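Local coordinates for protein Glp_546_48378_50642 (Giardia intestinalis, PDB 2QVW) that cleaves double-stranded RNA into duplexes of 21 to 23 base pairs that guide destruction of matching RNAs in the RNA interference pathway, at residues D222-H226 / P239-F243; I601-S606 / P632-L637; K611-A615 / L638-P644. One frame throughout, in Å; residues are numbered along the deposited sequence.

Contact 1. Residues D222-H226 / P239-F243; sequences DLKDH and PKLRF
Lys240 is the long arm of this small surface contact. Its side chain is almost fully extended, with chi1 m and chi2, chi3 and chi4 all t. It runs from 239-243 over Asp222 toward the 222-226 loop. The aliphatic part packs on Asp222: Lys240 CD lies 3.4 Å from Asp222 CB. The closest CA pair is Asp222 with Lys240, 6.6 Å apart. Segment 222-226 has no regular helix or strand. Asp222 and Leu223 have negative phi and psi, Lys224 turns to phi 19° and psi -92°, and His226 is extended. Segment 239-243 is a turn that runs into an extended strand at Arg242 and Phe243. Both segments belong to the PAZ region. Segment 222-226 lies in the loop after strand 213-219, and 239-243 leads into strand 242-244, an outermost strand of a five-stranded antiparallel sheet. Arg242 pairs by backbone hydrogen bonds with Ala217. Asp222 takes chi1 m and points its CB toward the other segment. Arg242 starts m and then stays extended. Asp222 OD2 and Arg242 NH2 form a long salt bridge of 4.0 Å. The oxygen sits over a face of the guanidinium, so the attraction is between charges and no N-H is aimed at it. The amino end of Lys240 meets no carboxylate within 222-226. Lys240 NZ is 3.8 Å from His226 NE2, at the ring edge, and 4.2 Å from the like-charged Lys224 NZ. Lys224 reaches there through off-well chi1 and chi2, and His226 has chi1 m. Leu223 and Leu241 turn away, and both touch Val218.

Contact 2. Residues I601-S606 / P632-L637; sequences ILAYES and PFLIRL
Segment 601-606 starts in the weakly bonded end of helix 591-602, about 601-602, and continues as a loop. Segment 632-637 is helical throughout, with Leu637 N bonded to Phe633 O at 3.1 Å. The closest CA pair is Leu602 with Phe633, 6.7 Å apart. Ile601 comes first. Its chi1 is off-well at -146° and chi2 is t. Ile601 CG2 meets the ring edge of Phe633 at CE1, 3.4 Å away, and Ile601 CD1 lies 4.1 Å from Leu637 CD2. Phe633 has chi1 t and Leu637 is m, t. Leu602, also m, t, lays CD2 4.1 Å from Phe633 CA and 3.9 Å from Arg636 CG. Its carbonyl accepts a weak hydrogen bond, Arg636 NH2 to Leu602 O, 3.0 Å with an angle of 124°. Ala603 turns away. Tyr604, with chi1 t, sets its CB over one face of the Arg636 guanidinium, while Arg636 NH1 sits at the ring edge, 3.7 Å from Tyr604 CD2. Tyr604 O is 2.4 Å from Arg636 NH2. At Ser606 the chain curls round the guanidinium edge: both Ser606 N and Ser606 CB are 3.0 Å from Arg636 NH1. The two nitrogens are both donors, so this is no hydrogen bond. Arg636 buries the most area here, with chi1 and chi2 m and chi3 t. On the inner side Phe633 and Leu637 also rest on Ala734 of helix 718-735. The result is a helix end whose loop wraps an arginine from the neighbouring helix, in the helical bundle of the second ribonuclease III domain.

Contact 3. Residues K611-A615 / L638-P644; sequences KHIAA and LQIALTP
Lys611, Gln639 and Ala615 have the most area buried where helix 611-615 crosses helix 638-642. The two short axes approach to 8.6 Å at 119°. The closest CA pair is Ala615 with Leu638, 5.2 Å apart. Lys611 has chi1 m and then three t angles. This straight chain follows the C-terminal end of the other helix. Lys611 CD packs 3.4 Å from Thr643 CG2, and Lys611 NZ lies 4.1 Å from Pro644 CD. Lys611 O is 3.3 Å from Leu642 CD1 while it also accepts the helix bond from Ala615 N at 3.1 Å. Gln639 has chi1 m and chi2 t. Its CG touches Ala615 CB at 3.7 Å and Lys611 O at 3.7 Å. Its NE2 is 3.4 Å from His612 ND1, at the ring edge, but the angle is too poor for a hydrogen bond. Ala615 points its CB at the partner helix, 4.0 Å from Leu638 CB and 4.1 Å from Leu642 CD1. Leu638 CD1 also reaches Ala615 O at 3.2 Å. Leu642, m and t, further meets Ala614 CB through CD1 at 4.2 Å. Thr643 is the first residue to leave helical angles, and its OG1 donates to Ile640 O at 3.3 Å. The Pro644 side chain is about 7 Å from a bound manganese ion and about 11 Å from the side chain of Glu651, a manganese ligand. In the second ribonuclease III domain's helical bundle, helices 701-709 and 718-735 pack on Ala614 and Leu638 respectively. No hydrogen bond crosses between the segments, so small alanines, leucine methyls and the lysine's methylenes hold these helices by apolar fit.

In the fold
Contact 1 comes first along the chain and closes before the other two open. It lies in the PAZ region. Contacts 2 and 3 belong to the helical bundle of the second ribonuclease III domain, on the opposite side of the chain's centre. Their centres are about 81 and 79 Å from that of contact 1. Contacts 2 and 3 have centres about 11 Å apart and their segments alternate in sequence. Both use helix 631-642, which receives the end of helix 591-602 and then helix 611-620. They touch directly, with Ile635 CG2 3.6 Å from Ala615 CB. One helix thus joins two successive helices at the ribonuclease III end of the chain, far from the PAZ end.

Contact 1. Residues D222-H226 / P239-F243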
loop_
_atom_site.group_PDB
_atom_site.type_symbol
_atom_site.label_atom_id
_atom_site.label_comp_id
_atom_site.label_asym_id
_atom_site.label_seq_id
_atom_site.Cartn_x
_atom_site.Cartn_y
_atom_site.Cartn_z
ATOM N N ASP A 222 -36.736 -11.214 -3.794
ATOM C CA ASP A 222 -37.100 -12.163 -2.763
ATOM C C ASP A 222 -36.180 -13.371 -2.752
ATOM O O ASP A 222 -35.796 -13.845 -1.690
ATOM C CB ASP A 222 -38.551 -12.598 -2.985
ATOM C CG ASP A 222 -39.460 -11.425 -3.334
ATOM O OD1 ASP A 222 -39.566 -10.481 -2.518
ATOM O OD2 ASP A 222 -40.068 -11.443 -4.427
ATOM N N LEU A 223 -35.816 -13.858 -3.934
ATOM C CA LEU A 223 -34.953 -15.035 -4.037
ATOM C C LEU A 223 -33.570 -14.843 -3.424
ATOM O O LEU A 223 -32.815 -15.802 -3.294
ATOM C CB LEU A 223 -34.802 -15.464 -5.504
ATOM C CG LEU A 223 -34.025 -16.761 -5.781
ATOM C CD1 LEU A 223 -34.689 -17.941 -5.087
ATOM C CD2 LEU A 223 -33.969 -17.007 -7.269
ATOM N N LYS A 224 -33.248 -13.612 -3.038
ATOM C CA LYS A 224 -31.949 -13.294 -2.448
ATOM C C LYS A 224 -30.899 -14.346 -2.754
ATOM O O LYS A 224 -30.235 -14.277 -3.782
ATOM C CB LYS A 224 -32.064 -13.129 -0.934
ATOM C CG LYS A 224 -31.726 -11.733 -0.445
ATOM C CD LYS A 224 -32.973 -10.876 -0.258
ATOM C CE LYS A 224 -33.755 -11.321 0.974
ATOM N NZ LYS A 224 -34.935 -10.446 1.231
ATOM N N ASP A 225 -30.759 -15.326 -1.867
ATOM C CA ASP A 225 -29.773 -16.385 -2.055
ATOM C C ASP A 225 -30.390 -17.776 -1.999
ATOM O O ASP A 225 -29.708 -18.766 -2.248
ATOM C CB ASP A 225 -28.705 -16.308 -0.977
ATOM C CG ASP A 225 -29.106 -17.052 0.273
ATOM O OD1 ASP A 225 -30.192 -16.760 0.814
ATOM O OD2 ASP A 225 -28.342 -17.935 0.708
ATOM N N HIS A 226 -31.669 -17.856 -1.650
ATOM C CA HIS A 226 -32.343 -19.146 -1.569
ATOM C C HIS A 226 -32.107 -19.942 -2.858
ATOM O O HIS A 226 -32.028 -19.373 -3.952
ATOM C CB HIS A 226 -33.850 -18.954 -1.357
ATOM C CG HIS A 226 -34.200 -18.014 -0.243
ATOM N ND1 HIS A 226 -33.849 -18.244 1.068
ATOM C CD2 HIS A 226 -34.892 -16.849 -0.248
ATOM C CE1 HIS A 226 -34.310 -17.262 1.824
ATOM N NE2 HIS A 226 -34.947 -16.403 1.050
ATOM N N PRO A 239 -43.812 -18.588 -0.194
ATOM C CA PRO A 239 -44.779 -17.597 0.293
ATOM C C PRO A 239 -44.598 -16.307 -0.519
ATOM O O PRO A 239 -45.532 -15.531 -0.733
ATOM C CB PRO A 239 -44.378 -17.435 1.748
ATOM C CG PRO A 239 -42.891 -17.474 1.659
ATOM C CD PRO A 239 -42.595 -18.567 0.640
ATOM N N LYS A 240 -43.361 -16.112 -0.961
ATOM C CA LYS A 240 -42.929 -14.985 -1.777
ATOM C C LYS A 240 -43.247 -15.311 -3.229
ATOM O O LYS A 240 -43.238 -14.437 -4.091
ATOM C CB LYS A 240 -41.417 -14.786 -1.625
ATOM C CG LYS A 240 -40.989 -14.327 -0.250
ATOM C CD LYS A 240 -39.478 -14.198 -0.134
ATOM C CE LYS A 240 -39.067 -13.786 1.282
ATOM N NZ LYS A 240 -37.588 -13.651 1.444
ATOM N N LEU A 241 -43.516 -16.588 -3.487
ATOM C CA LEU A 241 -43.842 -17.062 -4.824
ATOM C C LEU A 241 -44.990 -16.254 -5.420
ATOM O O LEU A 241 -45.952 -15.930 -4.726
ATOM C CB LEU A 241 -44.224 -18.541 -4.766
ATOM C CG LEU A 241 -44.533 -19.224 -6.096
ATOM C CD1 LEU A 241 -43.344 -19.056 -7.020
ATOM C CD2 LEU A 241 -44.838 -20.695 -5.874
ATOM N N ARG A 242 -44.888 -15.937 -6.707
ATOM C CA ARG A 242 -45.917 -15.148 -7.381
ATOM C C ARG A 242 -46.317 -15.736 -8.734
ATOM O O ARG A 242 -45.625 -16.607 -9.262
ATOM C CB ARG A 242 -45.418 -13.710 -7.537
ATOM C CG ARG A 242 -45.018 -13.107 -6.197
ATOM C CD ARG A 242 -44.526 -11.684 -6.297
ATOM N NE ARG A 242 -44.199 -11.164 -4.975
ATOM C CZ ARG A 242 -43.724 -9.945 -4.753
ATOM N NH1 ARG A 242 -43.523 -9.117 -5.772
ATOM N NH2 ARG A 242 -43.447 -9.559 -3.514
ATOM N N PHE A 243 -47.436 -15.267 -9.285
ATOM C CA PHE A 243 -47.924 -15.764 -10.574
ATOM C C PHE A 243 -48.132 -14.643 -11.595
ATOM O O PHE A 243 -48.686 -13.594 -11.269
ATOM C CB PHE A 243 -49.234 -16.532 -10.381
ATOM C CG PHE A 243 -49.130 -17.685 -9.424
ATOM C CD1 PHE A 243 -49.043 -17.467 -8.052
ATOM C CD2 PHE A 243 -49.130 -18.992 -9.893
ATOM C CE1 PHE A 243 -48.960 -18.535 -7.160
ATOM C CE2 PHE A 243 -49.046 -20.067 -9.012
ATOM C CZ PHE A 243 -48.963 -19.837 -7.641
#

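Contact 2. Residues I601-S606 / P632-L637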
loop_
_atom_site.group_PDB
_atom_site.type_symbol
_atom_site.label_atom_id
_atom_site.label_comp_id
_atom_site.label_asym_id
_atom_site.label_seq_id
_atom_site.Cartn_x
_atom_site.Cartn_y
_atom_site.Cartn_z
ATOM N N ILE A 601 40.628 3.519 5.055
ATOM C CA ILE A 601 40.373 2.323 5.847
ATOM C C ILE A 601 41.071 1.140 5.204
ATOM O O ILE A 601 41.358 0.154 5.868
ATOM C CB ILE A 601 38.854 2.037 5.980
ATOM C CG1 ILE A 601 38.558 1.427 7.353
ATOM C CG2 ILE A 601 38.395 1.076 4.893
ATOM C CD1 ILE A 601 37.080 1.210 7.622
ATOM N N LEU A 602 41.343 1.240 3.908
ATOM C CA LEU A 602 42.059 0.182 3.217
ATOM C C LEU A 602 43.528 0.491 3.380
ATOM O O LEU A 602 44.381 -0.398 3.352
ATOM C CB LEU A 602 41.726 0.164 1.734
ATOM C CG LEU A 602 40.450 -0.563 1.328
ATOM C CD1 LEU A 602 40.563 -0.974 -0.145
ATOM C CD2 LEU A 602 40.260 -1.798 2.195
ATOM N N ALA A 603 43.804 1.778 3.551
ATOM C CA ALA A 603 45.159 2.266 3.721
ATOM C C ALA A 603 45.664 1.876 5.088
ATOM O O ALA A 603 46.810 2.154 5.424
ATOM C CB ALA A 603 45.201 3.765 3.563
ATOM N N TYR A 604 44.807 1.254 5.893
ATOM C CA TYR A 604 45.254 0.815 7.201
ATOM C C TYR A 604 46.098 -0.435 6.953
ATOM O O TYR A 604 45.878 -1.163 5.983
ATOM C CB TYR A 604 44.089 0.477 8.138
ATOM C CG TYR A 604 44.596 0.121 9.517
ATOM C CD1 TYR A 604 44.941 1.117 10.430
ATOM C CD2 TYR A 604 44.860 -1.208 9.864
ATOM C CE1 TYR A 604 45.543 0.800 11.649
ATOM C CE2 TYR A 604 45.465 -1.535 11.079
ATOM C CZ TYR A 604 45.805 -0.528 11.964
ATOM O OH TYR A 604 46.422 -0.844 13.154
ATOM N N GLU A 605 47.065 -0.672 7.831
ATOM C CA GLU A 605 47.969 -1.808 7.713
ATOM C C GLU A 605 47.460 -2.992 8.517
ATOM O O GLU A 605 47.742 -3.100 9.710
ATOM C CB GLU A 605 49.354 -1.403 8.217
ATOM C CG GLU A 605 49.971 -0.190 7.502
ATOM C CD GLU A 605 49.029 1.015 7.402
ATOM O OE1 GLU A 605 48.456 1.431 8.438
ATOM O OE2 GLU A 605 48.871 1.549 6.279
ATOM N N SER A 606 46.715 -3.880 7.865
ATOM C CA SER A 606 46.162 -5.050 8.541
ATOM C C SER A 606 47.229 -5.742 9.375
ATOM O O SER A 606 48.253 -6.175 8.844
ATOM C CB SER A 606 45.591 -6.040 7.519
ATOM O OG SER A 606 46.614 -6.607 6.718
ATOM N N PRO A 632 37.927 -7.222 0.162
ATOM C CA PRO A 632 38.931 -6.544 0.983
ATOM C C PRO A 632 38.358 -5.620 2.052
ATOM O O PRO A 632 38.783 -5.663 3.201
ATOM C CB PRO A 632 39.772 -5.799 -0.057
ATOM C CG PRO A 632 38.792 -5.538 -1.165
ATOM C CD PRO A 632 38.100 -6.869 -1.258
ATOM N N PHE A 633 37.390 -4.796 1.669
ATOM C CA PHE A 633 36.776 -3.853 2.597
ATOM C C PHE A 633 35.959 -4.570 3.658
ATOM O O PHE A 633 35.942 -4.173 4.831
ATOM C CB PHE A 633 35.890 -2.867 1.832
ATOM C CG PHE A 633 35.198 -1.863 2.711
ATOM C CD1 PHE A 633 35.923 -1.068 3.593
ATOM C CD2 PHE A 633 33.818 -1.700 2.644
ATOM C CE1 PHE A 633 35.280 -0.129 4.389
ATOM C CE2 PHE A 633 33.165 -0.759 3.442
ATOM C CZ PHE A 633 33.899 0.027 4.313
ATOM N N LEU A 634 35.281 -5.629 3.232
ATOM C CA LEU A 634 34.453 -6.425 4.132
ATOM C C LEU A 634 35.313 -6.977 5.263
ATOM O O LEU A 634 34.971 -6.846 6.443
ATOM C CB LEU A 634 33.796 -7.573 3.352
ATOM C CG LEU A 634 32.983 -8.611 4.126
ATOM C CD1 LEU A 634 32.049 -7.914 5.095
ATOM C CD2 LEU A 634 32.200 -9.480 3.146
ATOM N N ILE A 635 36.443 -7.572 4.883
ATOM C CA ILE A 635 37.380 -8.161 5.838
ATOM C C ILE A 635 37.766 -7.142 6.903
ATOM O O ILE A 635 37.813 -7.445 8.091
ATOM C CB ILE A 635 38.677 -8.648 5.131
ATOM C CG1 ILE A 635 38.339 -9.332 3.796
ATOM C CG2 ILE A 635 39.432 -9.609 6.051
ATOM C CD1 ILE A 635 37.488 -10.585 3.934
ATOM N N ARG A 636 38.058 -5.927 6.462
ATOM C CA ARG A 636 38.420 -4.877 7.388
ATOM C C ARG A 636 37.302 -4.754 8.407
ATOM O O ARG A 636 37.532 -4.899 9.616
ATOM C CB ARG A 636 38.576 -3.554 6.647
ATOM C CG ARG A 636 39.778 -3.470 5.732
ATOM C CD ARG A 636 41.097 -3.418 6.509
ATOM N NE ARG A 636 42.222 -3.110 5.620
ATOM C CZ ARG A 636 43.507 -3.185 5.965
ATOM N NH1 ARG A 636 43.849 -3.561 7.195
ATOM N NH2 ARG A 636 44.452 -2.884 5.077
ATOM N N LEU A 637 36.092 -4.500 7.901
ATOM C CA LEU A 637 34.910 -4.333 8.738
ATOM C C LEU A 637 34.621 -5.531 9.618
ATOM O O LEU A 637 33.832 -5.445 10.543
ATOM C CB LEU A 637 33.695 -4.018 7.871
ATOM C CG LEU A 637 33.812 -2.706 7.080
ATOM C CD1 LEU A 637 32.535 -2.474 6.288
ATOM C CD2 LEU A 637 34.063 -1.529 8.030
#

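Contact 3. Residues K611-A615 / L638-P644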
loop_
_atom_site.group_PDB
_atom_site.type_symbol
_atom_site.label_atom_id
_atom_site.label_comp_id
_atom_site.label_asym_id
_atom_site.label_seq_id
_atom_site.Cartn_x
_atom_site.Cartn_y
_atom_site.Cartn_z
ATOM N N LYS A 611 42.618 -12.347 14.267
ATOM C CA LYS A 611 41.466 -11.487 14.051
ATOM C C LYS A 611 41.324 -11.316 12.540
ATOM O O LYS A 611 40.224 -11.130 12.024
ATOM C CB LYS A 611 41.671 -10.121 14.712
ATOM C CG LYS A 611 41.178 -10.036 16.145
ATOM C CD LYS A 611 41.606 -8.734 16.793
ATOM C CE LYS A 611 41.190 -8.699 18.250
ATOM N NZ LYS A 611 41.839 -7.588 18.997
ATOM N N HIS A 612 42.445 -11.385 11.831
ATOM C CA HIS A 612 42.410 -11.258 10.390
ATOM C C HIS A 612 42.120 -12.624 9.793
ATOM O O HIS A 612 41.534 -12.732 8.725
ATOM C CB HIS A 612 43.744 -10.755 9.854
ATOM C CG HIS A 612 43.767 -10.592 8.363
ATOM N ND1 HIS A 612 43.185 -9.520 7.721
ATOM C CD2 HIS A 612 44.276 -11.382 7.386
ATOM C CE1 HIS A 612 43.336 -9.656 6.414
ATOM N NE2 HIS A 612 43.994 -10.778 6.185
ATOM N N ILE A 613 42.545 -13.671 10.484
ATOM C CA ILE A 613 42.313 -15.023 10.006
ATOM C C ILE A 613 40.837 -15.345 10.147
ATOM O O ILE A 613 40.221 -15.917 9.250
ATOM C CB ILE A 613 43.118 -16.049 10.814
ATOM C CG1 ILE A 613 44.590 -15.637 10.859
ATOM C CG2 ILE A 613 42.964 -17.427 10.197
ATOM C CD1 ILE A 613 45.234 -15.446 9.501
ATOM N N ALA A 614 40.273 -14.974 11.290
ATOM C CA ALA A 614 38.863 -15.205 11.559
ATOM C C ALA A 614 38.085 -14.332 10.594
ATOM O O ALA A 614 37.073 -14.747 10.042
ATOM C CB ALA A 614 38.534 -14.828 12.991
ATOM N N ALA A 615 38.572 -13.114 10.399
ATOM C CA ALA A 615 37.946 -12.179 9.485
ATOM C C ALA A 615 37.831 -12.855 8.121
ATOM O O ALA A 615 36.758 -12.873 7.522
ATOM C CB ALA A 615 38.787 -10.918 9.378
ATOM N N LEU A 638 35.269 -6.653 9.334
ATOM C CA LEU A 638 35.073 -7.854 10.138
ATOM C C LEU A 638 36.039 -7.886 11.323
ATOM O O LEU A 638 35.642 -8.203 12.443
ATOM C CB LEU A 638 35.246 -9.108 9.280
ATOM C CG LEU A 638 34.088 -9.432 8.329
ATOM C CD1 LEU A 638 34.435 -10.658 7.506
ATOM C CD2 LEU A 638 32.818 -9.680 9.130
ATOM N N GLN A 639 37.302 -7.554 11.083
ATOM C CA GLN A 639 38.277 -7.537 12.162
ATOM C C GLN A 639 37.742 -6.611 13.229
ATOM O O GLN A 639 37.761 -6.921 14.415
ATOM C CB GLN A 639 39.624 -6.995 11.687
ATOM C CG GLN A 639 40.231 -7.716 10.517
ATOM C CD GLN A 639 41.622 -7.204 10.204
ATOM O OE1 GLN A 639 42.514 -7.242 11.053
ATOM N NE2 GLN A 639 41.819 -6.722 8.984
ATOM N N ILE A 640 37.261 -5.462 12.779
ATOM C CA ILE A 640 36.725 -4.446 13.668
ATOM C C ILE A 640 35.549 -5.006 14.444
ATOM O O ILE A 640 35.371 -4.683 15.615
ATOM C CB ILE A 640 36.256 -3.234 12.880
ATOM C CG1 ILE A 640 37.178 -3.021 11.677
ATOM C CG2 ILE A 640 36.306 -2.020 13.755
ATOM C CD1 ILE A 640 36.736 -1.896 10.774
ATOM N N ALA A 641 34.753 -5.852 13.796
ATOM C CA ALA A 641 33.592 -6.448 14.455
ATOM C C ALA A 641 34.052 -7.434 15.518
ATOM O O ALA A 641 33.347 -7.668 16.514
ATOM C CB ALA A 641 32.715 -7.168 13.441
ATOM N N LEU A 642 35.239 -8.001 15.292
ATOM C CA LEU A 642 35.834 -8.985 16.185
ATOM C C LEU A 642 36.538 -8.383 17.398
ATOM O O LEU A 642 36.390 -8.883 18.514
ATOM C CB LEU A 642 36.813 -9.844 15.400
ATOM C CG LEU A 642 36.138 -10.624 14.273
ATOM C CD1 LEU A 642 37.156 -10.899 13.179
ATOM C CD2 LEU A 642 35.525 -11.922 14.815
ATOM N N THR A 643 37.309 -7.323 17.189
ATOM C CA THR A 643 38.010 -6.687 18.288
ATOM C C THR A 643 36.975 -6.127 19.248
ATOM O O THR A 643 36.009 -5.497 18.829
ATOM C CB THR A 643 38.885 -5.549 17.786
ATOM O OG1 THR A 643 38.055 -4.432 17.445
ATOM C CG2 THR A 643 39.667 -5.995 16.562
ATOM N N PRO A 644 37.178 -6.344 20.555
ATOM C CA PRO A 644 36.289 -5.891 21.625
ATOM C C PRO A 644 35.759 -4.473 21.518
ATOM O O PRO A 644 35.048 -4.142 20.572
ATOM C CB PRO A 644 37.123 -6.109 22.891
ATOM C CG PRO A 644 38.517 -6.036 22.396
ATOM C CD PRO A 644 38.440 -6.833 21.128
#